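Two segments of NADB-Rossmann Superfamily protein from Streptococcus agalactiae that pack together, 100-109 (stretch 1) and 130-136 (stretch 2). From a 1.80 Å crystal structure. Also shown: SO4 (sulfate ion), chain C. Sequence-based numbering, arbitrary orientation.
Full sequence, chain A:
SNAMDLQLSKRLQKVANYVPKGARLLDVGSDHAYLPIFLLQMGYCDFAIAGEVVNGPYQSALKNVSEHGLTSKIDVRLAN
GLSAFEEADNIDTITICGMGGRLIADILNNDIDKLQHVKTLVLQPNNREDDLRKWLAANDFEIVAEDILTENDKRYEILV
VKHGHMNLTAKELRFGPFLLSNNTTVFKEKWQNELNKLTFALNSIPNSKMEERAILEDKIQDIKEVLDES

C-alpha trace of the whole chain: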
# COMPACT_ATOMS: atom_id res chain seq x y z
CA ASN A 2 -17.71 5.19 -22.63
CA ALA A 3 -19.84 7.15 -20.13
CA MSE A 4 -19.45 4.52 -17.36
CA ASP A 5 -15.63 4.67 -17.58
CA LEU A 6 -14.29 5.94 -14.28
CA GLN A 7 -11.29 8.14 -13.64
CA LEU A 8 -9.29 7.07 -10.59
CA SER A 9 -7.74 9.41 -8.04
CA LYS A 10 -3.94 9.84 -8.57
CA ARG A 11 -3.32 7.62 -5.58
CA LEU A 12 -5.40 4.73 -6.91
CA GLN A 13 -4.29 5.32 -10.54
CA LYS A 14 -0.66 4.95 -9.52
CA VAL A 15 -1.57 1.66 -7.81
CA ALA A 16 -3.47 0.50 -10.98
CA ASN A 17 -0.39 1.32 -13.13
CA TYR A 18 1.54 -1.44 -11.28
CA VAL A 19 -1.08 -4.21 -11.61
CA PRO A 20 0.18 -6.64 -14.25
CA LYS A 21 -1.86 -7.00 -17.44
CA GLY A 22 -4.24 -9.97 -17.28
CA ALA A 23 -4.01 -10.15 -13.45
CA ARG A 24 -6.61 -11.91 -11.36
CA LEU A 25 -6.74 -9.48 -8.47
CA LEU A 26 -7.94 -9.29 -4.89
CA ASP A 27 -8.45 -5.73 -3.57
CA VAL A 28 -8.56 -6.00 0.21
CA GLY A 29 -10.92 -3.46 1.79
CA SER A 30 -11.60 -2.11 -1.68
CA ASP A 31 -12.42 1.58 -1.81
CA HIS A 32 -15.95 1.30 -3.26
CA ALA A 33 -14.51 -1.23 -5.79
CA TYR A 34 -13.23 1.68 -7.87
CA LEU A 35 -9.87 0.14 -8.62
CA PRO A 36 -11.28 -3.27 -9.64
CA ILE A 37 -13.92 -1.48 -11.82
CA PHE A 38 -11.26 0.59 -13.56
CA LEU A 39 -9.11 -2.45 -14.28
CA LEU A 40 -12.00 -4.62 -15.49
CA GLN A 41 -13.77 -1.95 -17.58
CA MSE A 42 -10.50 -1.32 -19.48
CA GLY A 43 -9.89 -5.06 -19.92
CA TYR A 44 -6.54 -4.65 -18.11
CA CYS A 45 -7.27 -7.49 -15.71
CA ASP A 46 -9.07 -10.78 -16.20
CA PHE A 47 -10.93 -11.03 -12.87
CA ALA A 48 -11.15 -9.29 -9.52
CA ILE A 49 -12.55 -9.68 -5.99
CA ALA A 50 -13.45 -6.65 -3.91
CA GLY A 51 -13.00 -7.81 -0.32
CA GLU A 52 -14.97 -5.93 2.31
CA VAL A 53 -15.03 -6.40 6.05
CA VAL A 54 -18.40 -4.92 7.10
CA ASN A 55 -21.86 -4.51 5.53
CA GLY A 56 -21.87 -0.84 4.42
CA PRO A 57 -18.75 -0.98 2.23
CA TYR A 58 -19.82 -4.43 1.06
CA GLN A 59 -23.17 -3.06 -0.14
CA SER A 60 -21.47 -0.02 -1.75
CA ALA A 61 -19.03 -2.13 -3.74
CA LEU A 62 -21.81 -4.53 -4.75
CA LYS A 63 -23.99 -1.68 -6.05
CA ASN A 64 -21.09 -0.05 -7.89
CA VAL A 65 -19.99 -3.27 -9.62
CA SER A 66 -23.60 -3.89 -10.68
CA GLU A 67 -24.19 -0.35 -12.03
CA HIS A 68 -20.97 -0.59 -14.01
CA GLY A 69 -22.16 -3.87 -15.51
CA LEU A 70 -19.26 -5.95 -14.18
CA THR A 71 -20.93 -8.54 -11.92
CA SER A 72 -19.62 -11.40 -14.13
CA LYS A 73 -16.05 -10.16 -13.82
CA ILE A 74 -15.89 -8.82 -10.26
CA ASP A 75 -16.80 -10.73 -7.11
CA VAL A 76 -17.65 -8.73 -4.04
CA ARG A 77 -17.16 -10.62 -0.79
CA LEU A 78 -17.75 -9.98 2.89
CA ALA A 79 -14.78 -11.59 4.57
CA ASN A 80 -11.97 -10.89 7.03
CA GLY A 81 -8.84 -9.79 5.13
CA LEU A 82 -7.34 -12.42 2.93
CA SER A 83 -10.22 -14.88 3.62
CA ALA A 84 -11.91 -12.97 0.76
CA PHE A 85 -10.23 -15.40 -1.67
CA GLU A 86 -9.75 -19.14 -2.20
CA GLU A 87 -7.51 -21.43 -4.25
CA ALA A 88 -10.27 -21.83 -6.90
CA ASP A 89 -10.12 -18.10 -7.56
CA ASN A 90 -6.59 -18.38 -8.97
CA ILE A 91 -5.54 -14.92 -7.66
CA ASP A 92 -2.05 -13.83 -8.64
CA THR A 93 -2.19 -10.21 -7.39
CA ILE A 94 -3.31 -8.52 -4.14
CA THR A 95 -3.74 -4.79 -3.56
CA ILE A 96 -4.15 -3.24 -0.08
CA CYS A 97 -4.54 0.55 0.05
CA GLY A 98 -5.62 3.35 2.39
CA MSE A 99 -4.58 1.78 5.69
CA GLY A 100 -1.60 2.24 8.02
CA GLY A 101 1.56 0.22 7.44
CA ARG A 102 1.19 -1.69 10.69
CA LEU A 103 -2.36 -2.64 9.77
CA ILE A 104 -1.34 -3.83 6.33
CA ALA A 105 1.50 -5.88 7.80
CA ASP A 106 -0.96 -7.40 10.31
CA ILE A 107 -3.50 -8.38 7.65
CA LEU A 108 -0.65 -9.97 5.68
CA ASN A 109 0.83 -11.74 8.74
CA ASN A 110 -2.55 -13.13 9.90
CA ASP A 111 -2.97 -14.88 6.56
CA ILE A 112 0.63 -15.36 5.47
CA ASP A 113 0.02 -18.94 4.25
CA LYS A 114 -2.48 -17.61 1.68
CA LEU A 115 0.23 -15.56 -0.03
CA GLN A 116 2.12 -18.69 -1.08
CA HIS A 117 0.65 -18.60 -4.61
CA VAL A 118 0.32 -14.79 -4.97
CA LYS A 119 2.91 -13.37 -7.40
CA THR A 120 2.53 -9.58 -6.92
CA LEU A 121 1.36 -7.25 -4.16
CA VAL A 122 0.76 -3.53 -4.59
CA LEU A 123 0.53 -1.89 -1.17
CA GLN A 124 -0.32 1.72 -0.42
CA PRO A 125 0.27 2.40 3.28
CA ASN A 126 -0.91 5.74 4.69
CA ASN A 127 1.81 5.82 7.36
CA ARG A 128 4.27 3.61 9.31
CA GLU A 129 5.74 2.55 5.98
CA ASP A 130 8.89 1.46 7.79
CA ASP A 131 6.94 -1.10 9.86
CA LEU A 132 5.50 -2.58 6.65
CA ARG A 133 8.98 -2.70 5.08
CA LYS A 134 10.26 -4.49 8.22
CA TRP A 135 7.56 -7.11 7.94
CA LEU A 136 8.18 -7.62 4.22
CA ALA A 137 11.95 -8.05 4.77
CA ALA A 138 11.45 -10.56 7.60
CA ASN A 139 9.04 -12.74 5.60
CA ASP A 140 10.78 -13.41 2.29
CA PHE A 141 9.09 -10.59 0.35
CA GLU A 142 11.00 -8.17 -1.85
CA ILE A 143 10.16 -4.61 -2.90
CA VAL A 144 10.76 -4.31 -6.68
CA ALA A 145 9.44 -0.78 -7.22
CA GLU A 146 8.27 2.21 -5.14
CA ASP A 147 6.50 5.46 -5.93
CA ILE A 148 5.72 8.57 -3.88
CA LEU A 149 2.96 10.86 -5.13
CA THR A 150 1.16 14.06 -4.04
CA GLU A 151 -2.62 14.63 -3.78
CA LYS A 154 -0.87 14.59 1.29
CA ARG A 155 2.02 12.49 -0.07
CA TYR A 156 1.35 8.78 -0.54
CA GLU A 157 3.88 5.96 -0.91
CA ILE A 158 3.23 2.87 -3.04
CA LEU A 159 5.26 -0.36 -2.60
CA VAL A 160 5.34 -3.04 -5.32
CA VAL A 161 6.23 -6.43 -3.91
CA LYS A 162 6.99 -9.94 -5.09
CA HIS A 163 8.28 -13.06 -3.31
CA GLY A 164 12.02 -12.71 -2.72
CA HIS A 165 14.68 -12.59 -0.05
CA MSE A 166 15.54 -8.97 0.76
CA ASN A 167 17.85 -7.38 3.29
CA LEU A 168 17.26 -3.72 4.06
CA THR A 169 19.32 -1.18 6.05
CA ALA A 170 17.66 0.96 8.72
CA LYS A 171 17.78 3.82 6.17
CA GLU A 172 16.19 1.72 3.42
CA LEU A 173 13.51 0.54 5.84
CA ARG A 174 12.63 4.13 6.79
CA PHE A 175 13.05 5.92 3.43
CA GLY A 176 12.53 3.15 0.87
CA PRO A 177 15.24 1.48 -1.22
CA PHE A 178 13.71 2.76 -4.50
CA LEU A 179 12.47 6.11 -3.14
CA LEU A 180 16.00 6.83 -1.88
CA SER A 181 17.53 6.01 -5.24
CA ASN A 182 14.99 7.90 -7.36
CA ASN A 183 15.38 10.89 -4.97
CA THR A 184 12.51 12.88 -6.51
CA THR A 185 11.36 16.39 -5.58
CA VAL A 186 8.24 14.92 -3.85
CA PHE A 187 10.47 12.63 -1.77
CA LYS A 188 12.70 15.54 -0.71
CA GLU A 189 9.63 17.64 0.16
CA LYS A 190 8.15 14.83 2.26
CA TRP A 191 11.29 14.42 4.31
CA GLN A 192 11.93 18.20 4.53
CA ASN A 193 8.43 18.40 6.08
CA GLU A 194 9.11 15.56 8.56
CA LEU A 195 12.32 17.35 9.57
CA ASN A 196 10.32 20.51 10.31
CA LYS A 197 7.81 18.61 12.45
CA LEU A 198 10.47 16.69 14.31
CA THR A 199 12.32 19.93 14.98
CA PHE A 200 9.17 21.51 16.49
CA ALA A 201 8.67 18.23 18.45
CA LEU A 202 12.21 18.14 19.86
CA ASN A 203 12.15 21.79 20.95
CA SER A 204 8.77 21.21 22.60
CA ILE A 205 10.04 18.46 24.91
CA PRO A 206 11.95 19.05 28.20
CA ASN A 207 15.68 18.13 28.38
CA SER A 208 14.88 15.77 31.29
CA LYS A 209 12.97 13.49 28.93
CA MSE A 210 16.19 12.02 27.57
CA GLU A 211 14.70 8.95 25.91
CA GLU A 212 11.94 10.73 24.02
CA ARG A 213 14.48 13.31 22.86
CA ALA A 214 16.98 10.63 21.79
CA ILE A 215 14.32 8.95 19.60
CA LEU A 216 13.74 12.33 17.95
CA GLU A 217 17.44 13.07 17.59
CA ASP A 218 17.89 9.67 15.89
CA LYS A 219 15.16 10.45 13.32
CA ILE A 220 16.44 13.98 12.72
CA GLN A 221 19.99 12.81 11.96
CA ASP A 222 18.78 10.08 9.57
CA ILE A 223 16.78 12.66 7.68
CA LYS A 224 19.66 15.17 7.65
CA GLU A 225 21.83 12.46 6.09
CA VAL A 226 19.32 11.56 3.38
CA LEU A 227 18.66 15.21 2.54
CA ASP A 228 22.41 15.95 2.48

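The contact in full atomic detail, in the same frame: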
# COMPACT_ATOMS: atom_id res chain seq x y z
N GLY A 100 -2.93 2.05 7.44
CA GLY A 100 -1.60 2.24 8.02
C GLY A 100 -0.69 1.06 7.75
O GLY A 100 -1.16 -0.06 7.55
N GLY A 101 0.62 1.30 7.74
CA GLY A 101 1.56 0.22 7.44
C GLY A 101 1.54 -0.93 8.43
O GLY A 101 1.80 -2.09 8.05
N ARG A 102 1.28 -0.63 9.70
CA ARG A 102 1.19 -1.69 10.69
C ARG A 102 -0.01 -2.56 10.40
O ARG A 102 0.07 -3.81 10.49
CB ARG A 102 1.16 -1.13 12.13
N LEU A 103 -1.12 -1.92 10.03
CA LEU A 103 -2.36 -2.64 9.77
C LEU A 103 -2.19 -3.53 8.57
O LEU A 103 -2.61 -4.67 8.59
CB LEU A 103 -3.56 -1.69 9.59
CG LEU A 103 -4.91 -2.34 9.23
CD1 LEU A 103 -5.35 -3.43 10.26
CD2 LEU A 103 -5.94 -1.27 9.11
N ILE A 104 -1.58 -3.01 7.50
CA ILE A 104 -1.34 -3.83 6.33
C ILE A 104 -0.49 -5.04 6.69
O ILE A 104 -0.79 -6.17 6.29
CB ILE A 104 -0.70 -3.01 5.17
CG1 ILE A 104 -1.69 -1.96 4.64
CG2 ILE A 104 -0.28 -3.92 4.00
CD1 ILE A 104 -1.11 -1.04 3.53
N ALA A 105 0.58 -4.79 7.43
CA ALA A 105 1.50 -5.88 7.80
C ALA A 105 0.75 -6.94 8.62
O ALA A 105 0.96 -8.15 8.43
CB ALA A 105 2.69 -5.33 8.56
N ASP A 106 -0.13 -6.49 9.50
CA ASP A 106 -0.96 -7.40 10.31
C ASP A 106 -1.91 -8.26 9.51
O ASP A 106 -2.10 -9.43 9.84
CB ASP A 106 -1.74 -6.64 11.37
CG ASP A 106 -0.89 -6.24 12.55
OD1 ASP A 106 0.28 -6.68 12.64
OD2 ASP A 106 -1.40 -5.50 13.41
N ILE A 107 -2.57 -7.66 8.52
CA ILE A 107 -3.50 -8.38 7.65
C ILE A 107 -2.70 -9.44 6.87
O ILE A 107 -3.14 -10.58 6.72
CB ILE A 107 -4.23 -7.41 6.69
CG1 ILE A 107 -5.16 -6.48 7.48
CG2 ILE A 107 -4.96 -8.16 5.55
CD1 ILE A 107 -5.69 -5.32 6.66
N LEU A 108 -1.52 -9.05 6.39
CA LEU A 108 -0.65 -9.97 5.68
C LEU A 108 -0.15 -11.11 6.57
O LEU A 108 -0.14 -12.28 6.16
CB LEU A 108 0.53 -9.22 5.06
CG LEU A 108 0.19 -8.32 3.88
CD1 LEU A 108 1.42 -7.51 3.48
CD2 LEU A 108 -0.38 -9.13 2.69
N ASN A 109 0.29 -10.76 7.78
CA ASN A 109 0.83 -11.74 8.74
C ASN A 109 -0.23 -12.76 9.18
O ASN A 109 0.04 -13.95 9.18
CB ASN A 109 1.46 -11.05 9.95
CG ASN A 109 2.41 -11.98 10.73
OD1 ASN A 109 3.51 -12.27 10.29
ND2 ASN A 109 1.98 -12.41 11.90
N ASP A 130 7.71 2.18 7.34
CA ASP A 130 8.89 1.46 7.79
C ASP A 130 8.52 0.13 8.47
O ASP A 130 9.21 -0.88 8.29
CB ASP A 130 9.75 2.33 8.72
CG ASP A 130 9.02 2.76 10.00
OD1 ASP A 130 9.73 2.93 11.03
OD2 ASP A 130 7.77 2.95 9.99
N ASP A 131 7.43 0.13 9.24
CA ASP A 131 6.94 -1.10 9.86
C ASP A 131 6.50 -2.15 8.83
O ASP A 131 6.68 -3.34 9.02
CB ASP A 131 5.79 -0.80 10.82
CG ASP A 131 6.26 -0.09 12.08
OD1 ASP A 131 7.44 -0.24 12.46
OD2 ASP A 131 5.43 0.61 12.70
N LEU A 132 5.90 -1.69 7.74
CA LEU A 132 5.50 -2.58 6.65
C LEU A 132 6.76 -3.12 5.95
O LEU A 132 6.86 -4.31 5.69
CB LEU A 132 4.57 -1.87 5.67
CG LEU A 132 4.13 -2.63 4.41
CD1 LEU A 132 3.43 -3.96 4.75
CD2 LEU A 132 3.25 -1.77 3.53
N ARG A 133 7.71 -2.24 5.64
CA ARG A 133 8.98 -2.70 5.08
C ARG A 133 9.66 -3.75 5.98
O ARG A 133 10.21 -4.73 5.47
CB ARG A 133 9.93 -1.53 4.78
CG ARG A 133 9.46 -0.68 3.61
CD ARG A 133 10.57 0.21 3.02
NE ARG A 133 9.96 1.17 2.10
CZ ARG A 133 9.45 2.35 2.47
NH1 ARG A 133 9.52 2.77 3.73
NH2 ARG A 133 8.88 3.12 1.56
N LYS A 134 9.61 -3.56 7.30
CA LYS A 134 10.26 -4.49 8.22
C LYS A 134 9.62 -5.86 8.14
O LYS A 134 10.31 -6.88 8.16
CB LYS A 134 10.20 -4.01 9.66
CG LYS A 134 11.13 -2.87 10.00
CD LYS A 134 10.81 -2.34 11.40
CE LYS A 134 11.88 -1.37 11.90
NZ LYS A 134 11.66 -1.03 13.34
N TRP A 135 8.30 -5.87 8.02
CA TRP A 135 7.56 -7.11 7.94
C TRP A 135 7.86 -7.81 6.62
O TRP A 135 8.06 -9.01 6.61
CB TRP A 135 6.06 -6.90 8.10
CG TRP A 135 5.34 -8.22 8.10
CD1 TRP A 135 5.00 -8.97 9.20
CD2 TRP A 135 4.90 -8.97 6.95
NE1 TRP A 135 4.38 -10.13 8.80
CE2 TRP A 135 4.30 -10.15 7.43
CE3 TRP A 135 4.93 -8.73 5.57
CZ2 TRP A 135 3.74 -11.11 6.56
CZ3 TRP A 135 4.39 -9.71 4.71
CH2 TRP A 135 3.80 -10.88 5.22
N LEU A 136 7.89 -7.05 5.53
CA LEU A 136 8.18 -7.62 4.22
C LEU A 136 9.57 -8.28 4.23
O LEU A 136 9.73 -9.44 3.80
CB LEU A 136 8.06 -6.56 3.13
CG LEU A 136 6.63 -6.06 2.88
CD1 LEU A 136 6.67 -4.72 2.11
CD2 LEU A 136 5.84 -7.12 2.11
S SO4 C . -4.80 4.12 9.81
O1 SO4 C . -3.53 4.27 10.50
O2 SO4 C . -5.86 4.68 10.65
O3 SO4 C . -4.75 4.88 8.55
O4 SO4 C . -5.04 2.69 9.57

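The centre of this contact is a single leucine set into the groove of a neighbouring helix. Helix 101-109 and helix 130-136 run in nearly the same direction, 26° apart, with axes that approach to 7.8 Å. At that spacing, G101 and A105 on the first helix lie opposite L132 and W135 on the second: G101 by L132, A105 between the two. The side chain of L132 sits as a knob among G101, I104, A105 and L108, a hole made by residues at successive turns of the first helix. Its chi1 is t and its chi2 p, which places CD1 between the hole's walls: L132 CD1 lies 3.8 Å from I104 CG2, 4.1 Å from A105 CB and 4.3 Å from L108 CD1. These are ordinary van der Waals distances, so the methyl is held on several sides without being squeezed.

G101 forms the near wall of that hole, and here the backbones come closest, with G101 CA and L132 CA 4.9 Å apart. The carbonyl oxygen G101 O rests 3.7 Å from L132 CB, while it also accepts the helical hydrogen bond from A105 N at 3.0 Å. A CB built on G101 would point toward the second helix and stand 3.5 Å from L132 CB, a tight approach at the present spacing. Glycine leaves that space to the leucine.

One turn further along, A105 does similar work with a single methyl. Its CA-to-CB bond points toward the other helix, and A105 CB packs 3.7 Å from W135 CB as well as touching L132. The small side chain thus meets two residues that are themselves three positions apart on the partner helix, bridging the leucine knob and the base of the tryptophan.

W135 has the largest covered area of any residue in the contact, and it uses its face and its edge differently. With chi1 at t and chi2 at 93°, the indole reaches forward along the first helix, toward its L108 and N109 end. L108 CB lies over the six-membered ring, 4.0 Å from its centroid and 24° off the ring normal, a CH-pi contact; the closest atom pair is L108 CB to W135 CH2 at 3.7 Å. A105 O lies over the same face. L108 therefore meets both neighbours: its CB lies over the indole, and its CD1 lies 4.3 Å from L132 CD1 and 3.9 Å from W135 CZ3.

At the polar margin the indole's edge takes over. W135 NE1 donates a hydrogen bond to N109 OD1 at 2.7 Å, with an N-H...acceptor angle of 171°, so it is short and almost straight. N109 is exposed and its CA-to-CB bond points sideways, yet chi1 at t carries the amide oxygen close to the ring plane, where the N-H is directed. This is the only hydrogen bond between the two stretches. It satisfies the one polar atom of the indole while one ring face stays covered by L108 CB and A105 O, an economical way to end an otherwise apolar seam.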